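Local coordinates for putative immunoglobulin-blocking virulence protein (Mycoplasma mycoides subsp. capri, PDB 7ADK) that probably captures host immunoglobulins as a virulence factor of this mycoplasma, and is found here in complex with a lipoprotein, at residues 429-440 with 461-471. Sequence-based numbering, arbitrary orientation.
Sequences YRRSKELIEKLQ and QAFKDILGALP
Tyr429, Ile436 and Gln440 pack helix 426-442 against the short helical turn 464-467 and the loops on either side of it, a contact apolar in the middle and hydrogen-bonded towards both ends, beside the mixed sheet. At one end the Tyr429 side chain, its CG anti to the backbone N (chi1 -176°), stands out from the helix at roughly a right angle to reach the loop before 464-467. Its OH donates to Ala462 O at 2.7 Å, in the carbonyl plane and on a lone pair. The edge of the Tyr429 ring turns to the face of Phe463 in an offset edge-to-face pair, centroids 5.8 Å apart and planes at 76°. Ile466 crosses Tyr429 at about a right angle, its CD1 lying 3.4 Å from Tyr429 CE1. Further along, Ile466 CG2 meets Ile436 CD1 at 3.9 Å, and the same methyl of Ile436 lies 3.7 Å from Leu470 CD2. Both helices belong to consecutive beta-alpha-beta crossovers: 426-442 links parallel strands 415-422 and 448-454, whereas helix 464-467 lies on the connection from 448-454 to 473-481. Accordingly, Ser432 and Ile436 also touch Leu421, and Leu470 touches Tyr449, both on the sheet. On the outer side, the aliphatic part of Lys433 runs past Asp465 O, with CG 3.8 Å from Ala469 CB. At the other end, Gln440 NE2 donates to Ala469 O (2.8 Å, N-H...O 165°) and, within its own helix, to Ile436 O (2.9 Å). Both acceptors lie close to the amide plane, so the two bonds together fix its rotation, while the side-chain carbonyl packs against the ring of Pro471. Phe463, at the N-cap position of 464-467, has its backbone N hydrogen-bonded to Glu680 of the lipoprotein chain, placing this end of the contact at the interface.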
ATOM      1  N   TYR A 429     -22.262  -4.942 -18.517  1.00 76.32           N
ATOM      2  CA  TYR A 429     -21.163  -4.530 -19.387  1.00 76.32           C
ATOM      3  C   TYR A 429     -21.307  -5.104 -20.803  1.00 76.32           C
ATOM      4  O   TYR A 429     -21.259  -4.343 -21.767  1.00 76.32           O
ATOM      5  CB  TYR A 429     -19.822  -4.869 -18.740  1.00 76.32           C
ATOM      6  CG  TYR A 429     -18.623  -4.398 -19.528  1.00 76.32           C
ATOM      7  CD1 TYR A 429     -18.380  -3.025 -19.670  1.00 76.32           C
ATOM      8  CD2 TYR A 429     -17.753  -5.327 -20.125  1.00 76.32           C
ATOM      9  CE1 TYR A 429     -17.265  -2.576 -20.395  1.00 76.32           C
ATOM     10  CE2 TYR A 429     -16.636  -4.878 -20.853  1.00 76.32           C
ATOM     11  CZ  TYR A 429     -16.385  -3.500 -20.987  1.00 76.32           C
ATOM     12  OH  TYR A 429     -15.294  -3.069 -21.663  1.00 76.32           O
ATOM     13  N   ARG A 430     -21.572  -6.407 -20.942  1.00 78.88           N
ATOM     14  CA  ARG A 430     -21.865  -7.084 -22.219  1.00 78.88           C
ATOM     15  C   ARG A 430     -22.995  -6.407 -22.997  1.00 78.88           C
ATOM     16  O   ARG A 430     -22.881  -6.206 -24.203  1.00 78.88           O
ATOM     17  CB  ARG A 430     -22.214  -8.551 -21.910  1.00 78.88           C
ATOM     18  CG  ARG A 430     -22.766  -9.364 -23.084  1.00 78.88           C
ATOM     19  CD  ARG A 430     -23.251 -10.737 -22.611  1.00 78.88           C
ATOM     20  NE  ARG A 430     -24.050 -11.403 -23.656  1.00 78.88           N
ATOM     21  CZ  ARG A 430     -25.346 -11.647 -23.666  1.00 78.88           C
ATOM     22  NH1 ARG A 430     -26.133 -11.408 -22.666  1.00 78.88           N
ATOM     23  NH2 ARG A 430     -25.898 -12.149 -24.722  1.00 78.88           N
ATOM     24  N   ARG A 431     -24.088  -6.056 -22.316  1.00 79.29           N
ATOM     25  CA  ARG A 431     -25.298  -5.516 -22.940  1.00 79.29           C
ATOM     26  C   ARG A 431     -25.365  -3.998 -23.019  1.00 79.29           C
ATOM     27  O   ARG A 431     -26.157  -3.505 -23.806  1.00 79.29           O
ATOM     28  CB  ARG A 431     -26.539  -6.080 -22.251  1.00 79.29           C
ATOM     29  CG  ARG A 431     -26.648  -7.589 -22.497  1.00 79.29           C
ATOM     30  CD  ARG A 431     -28.036  -8.125 -22.176  1.00 79.29           C
ATOM     31  NE  ARG A 431     -29.075  -7.547 -23.036  1.00 79.29           N
ATOM     32  CZ  ARG A 431     -30.364  -7.581 -22.811  1.00 79.29           C
ATOM     33  NH1 ARG A 431     -30.853  -8.207 -21.798  1.00 79.29           N
ATOM     34  NH2 ARG A 431     -31.177  -6.988 -23.610  1.00 79.29           N
ATOM     35  N   SER A 432     -24.557  -3.251 -22.277  1.00 78.55           N
ATOM     36  CA  SER A 432     -24.622  -1.785 -22.229  1.00 78.55           C
ATOM     37  C   SER A 432     -24.655  -1.146 -23.613  1.00 78.55           C
ATOM     38  O   SER A 432     -25.563  -0.375 -23.891  1.00 78.55           O
ATOM     39  CB  SER A 432     -23.465  -1.190 -21.422  1.00 78.55           C
ATOM     40  OG  SER A 432     -22.201  -1.623 -21.884  1.00 78.55           O
ATOM     41  N   LYS A 433     -23.729  -1.481 -24.520  1.00 76.90           N
ATOM     42  CA  LYS A 433     -23.726  -0.941 -25.889  1.00 76.90           C
ATOM     43  C   LYS A 433     -24.970  -1.338 -26.686  1.00 76.90           C
ATOM     44  O   LYS A 433     -25.494  -0.524 -27.441  1.00 76.90           O
ATOM     45  CB  LYS A 433     -22.450  -1.378 -26.628  1.00 76.90           C
ATOM     46  CG  LYS A 433     -22.236  -0.542 -27.898  1.00 76.90           C
ATOM     47  CD  LYS A 433     -21.001  -0.974 -28.684  1.00 76.90           C
ATOM     48  CE  LYS A 433     -20.740  -0.089 -29.904  1.00 76.90           C
ATOM     49  NZ  LYS A 433     -21.771  -0.230 -30.959  1.00 76.90           N
ATOM     50  N   GLU A 434     -25.458  -2.564 -26.517  1.00 81.52           N
ATOM     51  CA  GLU A 434     -26.648  -3.057 -27.213  1.00 81.52           C
ATOM     52  C   GLU A 434     -27.907  -2.340 -26.721  1.00 81.52           C
ATOM     53  O   GLU A 434     -28.714  -1.877 -27.517  1.00 81.52           O
ATOM     54  CB  GLU A 434     -26.799  -4.575 -27.025  1.00 81.52           C
ATOM     55  CG  GLU A 434     -25.553  -5.405 -27.355  1.00 81.52           C
ATOM     56  CD  GLU A 434     -24.983  -5.211 -28.747  1.00 81.52           C
ATOM     57  OE1 GLU A 434     -25.725  -4.878 -29.698  1.00 81.52           O
ATOM     58  OE2 GLU A 434     -23.773  -5.416 -28.899  1.00 81.52           O
ATOM     59  N   LEU A 435     -28.040  -2.170 -25.407  1.00 78.58           N
ATOM     60  CA  LEU A 435     -29.156  -1.504 -24.757  1.00 78.58           C
ATOM     61  C   LEU A 435     -29.179  -0.006 -25.065  1.00 78.58           C
ATOM     62  O   LEU A 435     -30.228   0.516 -25.421  1.00 78.58           O
ATOM     63  CB  LEU A 435     -29.065  -1.796 -23.252  1.00 78.58           C
ATOM     64  CG  LEU A 435     -30.283  -1.336 -22.449  1.00 78.58           C
ATOM     65  CD1 LEU A 435     -31.512  -2.172 -22.759  1.00 78.58           C
ATOM     66  CD2 LEU A 435     -29.994  -1.478 -20.971  1.00 78.58           C
ATOM     67  N   ILE A 436     -28.035   0.666 -24.988  1.00 76.30           N
ATOM     68  CA  ILE A 436     -27.909   2.076 -25.340  1.00 76.30           C
ATOM     69  C   ILE A 436     -28.363   2.319 -26.784  1.00 76.30           C
ATOM     70  O   ILE A 436     -28.990   3.336 -27.054  1.00 76.30           O
ATOM     71  CB  ILE A 436     -26.462   2.542 -25.054  1.00 76.30           C
ATOM     72  CG1 ILE A 436     -26.261   2.737 -23.540  1.00 76.30           C
ATOM     73  CG2 ILE A 436     -26.117   3.823 -25.805  1.00 76.30           C
ATOM     74  CD1 ILE A 436     -24.809   2.792 -23.081  1.00 76.30           C
ATOM     75  N   GLU A 437     -28.100   1.402 -27.719  1.00 79.14           N
ATOM     76  CA  GLU A 437     -28.595   1.508 -29.096  1.00 79.14           C
ATOM     77  C   GLU A 437     -30.062   1.079 -29.282  1.00 79.14           C
ATOM     78  O   GLU A 437     -30.789   1.756 -30.007  1.00 79.14           O
ATOM     79  CB  GLU A 437     -27.676   0.749 -30.059  1.00 79.14           C
ATOM     80  CG  GLU A 437     -26.328   1.448 -30.306  1.00 79.14           C
ATOM     81  CD  GLU A 437     -26.420   2.773 -31.091  1.00 79.14           C
ATOM     82  OE1 GLU A 437     -25.378   3.437 -31.287  1.00 79.14           O
ATOM     83  OE2 GLU A 437     -27.525   3.191 -31.511  1.00 79.14           O
ATOM     84  N   LYS A 438     -30.551   0.021 -28.618  1.00 81.43           N
ATOM     85  CA  LYS A 438     -31.967  -0.368 -28.706  1.00 81.43           C
ATOM     86  C   LYS A 438     -32.897   0.707 -28.138  1.00 81.43           C
ATOM     87  O   LYS A 438     -33.901   1.006 -28.773  1.00 81.43           O
ATOM     88  CB  LYS A 438     -32.219  -1.773 -28.134  1.00 81.43           C
ATOM     89  CG  LYS A 438     -31.993  -2.837 -29.218  1.00 81.43           C
ATOM     90  CD  LYS A 438     -32.387  -4.265 -28.845  1.00 81.43           C
ATOM     91  CE  LYS A 438     -31.282  -5.053 -28.161  1.00 81.43           C
ATOM     92  NZ  LYS A 438     -31.573  -6.489 -28.083  1.00 81.43           N
ATOM     93  N   LEU A 439     -32.534   1.376 -27.044  1.00 80.51           N
ATOM     94  CA  LEU A 439     -33.295   2.527 -26.550  1.00 80.51           C
ATOM     95  C   LEU A 439     -33.269   3.698 -27.559  1.00 80.51           C
ATOM     96  O   LEU A 439     -34.290   4.353 -27.750  1.00 80.51           O
ATOM     97  CB  LEU A 439     -32.797   2.941 -25.153  1.00 80.51           C
ATOM     98  CG  LEU A 439     -33.379   2.206 -23.929  1.00 80.51           C
ATOM     99  CD1 LEU A 439     -34.841   2.523 -23.714  1.00 80.51           C
ATOM    100  CD2 LEU A 439     -33.261   0.705 -23.983  1.00 80.51           C
ATOM    101  N   GLN A 440     -32.162   3.939 -28.263  1.00 80.21           N
ATOM    102  CA  GLN A 440     -32.096   5.014 -29.258  1.00 80.21           C
ATOM    103  C   GLN A 440     -32.970   4.775 -30.498  1.00 80.21           C
ATOM    104  O   GLN A 440     -33.740   5.664 -30.860  1.00 80.21           O
ATOM    105  CB  GLN A 440     -30.648   5.279 -29.672  1.00 80.21           C
ATOM    106  CG  GLN A 440     -29.932   6.143 -28.638  1.00 80.21           C
ATOM    107  CD  GLN A 440     -28.457   6.256 -28.960  1.00 80.21           C
ATOM    108  OE1 GLN A 440     -28.018   7.070 -29.647  1.00 80.21           O
ATOM    109  NE2 GLN A 440     -27.650   5.446 -28.479  1.00 80.21           N
ATOM    110  N   GLN A 461     -10.293  -2.231 -18.462  1.00 72.70           N
ATOM    111  CA  GLN A 461     -11.624  -2.292 -19.069  1.00 72.70           C
ATOM    112  C   GLN A 461     -11.922  -1.062 -19.941  1.00 72.70           C
ATOM    113  O   GLN A 461     -11.885   0.069 -19.467  1.00 72.70           O
ATOM    114  CB  GLN A 461     -12.616  -2.431 -17.916  1.00 72.70           C
ATOM    115  CG  GLN A 461     -14.095  -2.464 -18.298  1.00 72.70           C
ATOM    116  CD  GLN A 461     -15.046  -2.547 -17.118  1.00 72.70           C
ATOM    117  OE1 GLN A 461     -16.241  -2.675 -17.268  1.00 72.70           O
ATOM    118  NE2 GLN A 461     -14.600  -2.484 -15.890  1.00 72.70           N
ATOM    119  N   ALA A 462     -12.204  -1.280 -21.223  1.00 73.24           N
ATOM    120  CA  ALA A 462     -12.394  -0.226 -22.202  1.00 73.24           C
ATOM    121  C   ALA A 462     -13.832   0.305 -22.206  1.00 73.24           C
ATOM    122  O   ALA A 462     -14.783  -0.452 -22.015  1.00 73.24           O
ATOM    123  CB  ALA A 462     -11.980  -0.763 -23.570  1.00 73.24           C
ATOM    124  N   PHE A 463     -14.008   1.600 -22.490  1.00 69.37           N
ATOM    125  CA  PHE A 463     -15.316   2.263 -22.573  1.00 69.37           C
ATOM    126  C   PHE A 463     -15.522   3.125 -23.828  1.00 69.37           C
ATOM    127  O   PHE A 463     -16.651   3.557 -24.048  1.00 69.37           O
ATOM    128  CB  PHE A 463     -15.603   3.070 -21.298  1.00 69.37           C
ATOM    129  CG  PHE A 463     -15.800   2.240 -20.059  1.00 69.37           C
ATOM    130  CD1 PHE A 463     -17.041   1.629 -19.847  1.00 69.37           C
ATOM    131  CD2 PHE A 463     -14.768   2.060 -19.131  1.00 69.37           C
ATOM    132  CE1 PHE A 463     -17.239   0.809 -18.736  1.00 69.37           C
ATOM    133  CE2 PHE A 463     -14.971   1.255 -18.004  1.00 69.37           C
ATOM    134  CZ  PHE A 463     -16.204   0.618 -17.815  1.00 69.37           C
ATOM    135  N   LYS A 464     -14.511   3.335 -24.689  1.00 69.77           N
ATOM    136  CA  LYS A 464     -14.630   4.164 -25.906  1.00 69.77           C
ATOM    137  C   LYS A 464     -15.736   3.674 -26.852  1.00 69.77           C
ATOM    138  O   LYS A 464     -16.412   4.495 -27.461  1.00 69.77           O
ATOM    139  CB  LYS A 464     -13.276   4.289 -26.643  1.00 69.77           C
ATOM    140  CG  LYS A 464     -12.206   5.111 -25.906  1.00 69.77           C
ATOM    141  CD  LYS A 464     -10.953   5.382 -26.753  1.00 69.77           C
ATOM    142  CE  LYS A 464      -9.899   6.225 -26.016  1.00 69.77           C
ATOM    143  NZ  LYS A 464      -8.689   6.506 -26.827  1.00 69.77           N
ATOM    144  N   ASP A 465     -16.003   2.370 -26.909  1.00 74.30           N
ATOM    145  CA  ASP A 465     -17.088   1.775 -27.704  1.00 74.30           C
ATOM    146  C   ASP A 465     -18.495   1.991 -27.108  1.00 74.30           C
ATOM    147  O   ASP A 465     -19.477   2.044 -27.842  1.00 74.30           O
ATOM    148  CB  ASP A 465     -16.818   0.277 -27.891  1.00 74.30           C
ATOM    149  CG  ASP A 465     -15.494  -0.054 -28.584  1.00 74.30           C
ATOM    150  OD1 ASP A 465     -14.892   0.820 -29.253  1.00 74.30           O
ATOM    151  OD2 ASP A 465     -15.047  -1.216 -28.481  1.00 74.30           O
ATOM    152  N   ILE A 466     -18.595   2.133 -25.788  1.00 71.23           N
ATOM    153  CA  ILE A 466     -19.845   2.354 -25.046  1.00 71.23           C
ATOM    154  C   ILE A 466     -20.186   3.845 -24.995  1.00 71.23           C
ATOM    155  O   ILE A 466     -21.281   4.249 -25.375  1.00 71.23           O
ATOM    156  CB  ILE A 466     -19.736   1.735 -23.630  1.00 71.23           C
ATOM    157  CG1 ILE A 466     -19.576   0.204 -23.696  1.00 71.23           C
ATOM    158  CG2 ILE A 466     -20.968   2.076 -22.784  1.00 71.23           C
ATOM    159  CD1 ILE A 466     -19.029  -0.416 -22.425  1.00 71.23           C
ATOM    160  N   LEU A 467     -19.241   4.676 -24.554  1.00 69.37           N
ATOM    161  CA  LEU A 467     -19.397   6.130 -24.538  1.00 69.37           C
ATOM    162  C   LEU A 467     -19.608   6.691 -25.949  1.00 69.37           C
ATOM    163  O   LEU A 467     -20.409   7.600 -26.120  1.00 69.37           O
ATOM    164  CB  LEU A 467     -18.180   6.764 -23.840  1.00 69.37           C
ATOM    165  CG  LEU A 467     -18.352   7.118 -22.350  1.00 69.37           C
ATOM    166  CD1 LEU A 467     -19.019   6.033 -21.516  1.00 69.37           C
ATOM    167  CD2 LEU A 467     -16.988   7.393 -21.740  1.00 69.37           C
ATOM    168  N   GLY A 468     -18.977   6.113 -26.970  1.00 73.16           N
ATOM    169  CA  GLY A 468     -19.210   6.452 -28.374  1.00 73.16           C
ATOM    170  C   GLY A 468     -20.559   6.004 -28.947  1.00 73.16           C
ATOM    171  O   GLY A 468     -20.948   6.496 -30.000  1.00 73.16           O
ATOM    172  N   ALA A 469     -21.262   5.071 -28.302  1.00 73.53           N
ATOM    173  CA  ALA A 469     -22.601   4.627 -28.700  1.00 73.53           C
ATOM    174  C   ALA A 469     -23.735   5.496 -28.141  1.00 73.53           C
ATOM    175  O   ALA A 469     -24.843   5.470 -28.671  1.00 73.53           O
ATOM    176  CB  ALA A 469     -22.778   3.181 -28.257  1.00 73.53           C
ATOM    177  N   LEU A 470     -23.487   6.251 -27.068  1.00 73.66           N
ATOM    178  CA  LEU A 470     -24.431   7.204 -26.480  1.00 73.66           C
ATOM    179  C   LEU A 470     -24.816   8.304 -27.492  1.00 73.66           C
ATOM    180  O   LEU A 470     -24.051   8.563 -28.420  1.00 73.66           O
ATOM    181  CB  LEU A 470     -23.823   7.813 -25.203  1.00 73.66           C
ATOM    182  CG  LEU A 470     -23.679   6.860 -24.009  1.00 73.66           C
ATOM    183  CD1 LEU A 470     -22.873   7.530 -22.912  1.00 73.66           C
ATOM    184  CD2 LEU A 470     -25.039   6.517 -23.428  1.00 73.66           C
ATOM    185  N   PRO A 471     -25.981   8.961 -27.348  1.00 78.51           N
ATOM    186  CA  PRO A 471     -26.420  10.016 -28.264  1.00 78.51           C
ATOM    187  C   PRO A 471     -25.403  11.150 -28.464  1.00 78.51           C
ATOM    188  O   PRO A 471     -24.619  11.463 -27.577  1.00 78.51           O
ATOM    189  CB  PRO A 471     -27.717  10.556 -27.676  1.00 78.51           C
ATOM    190  CG  PRO A 471     -28.255   9.417 -26.826  1.00 78.51           C
ATOM    191  CD  PRO A 471     -27.000   8.701 -26.347  1.00 78.51           C
TER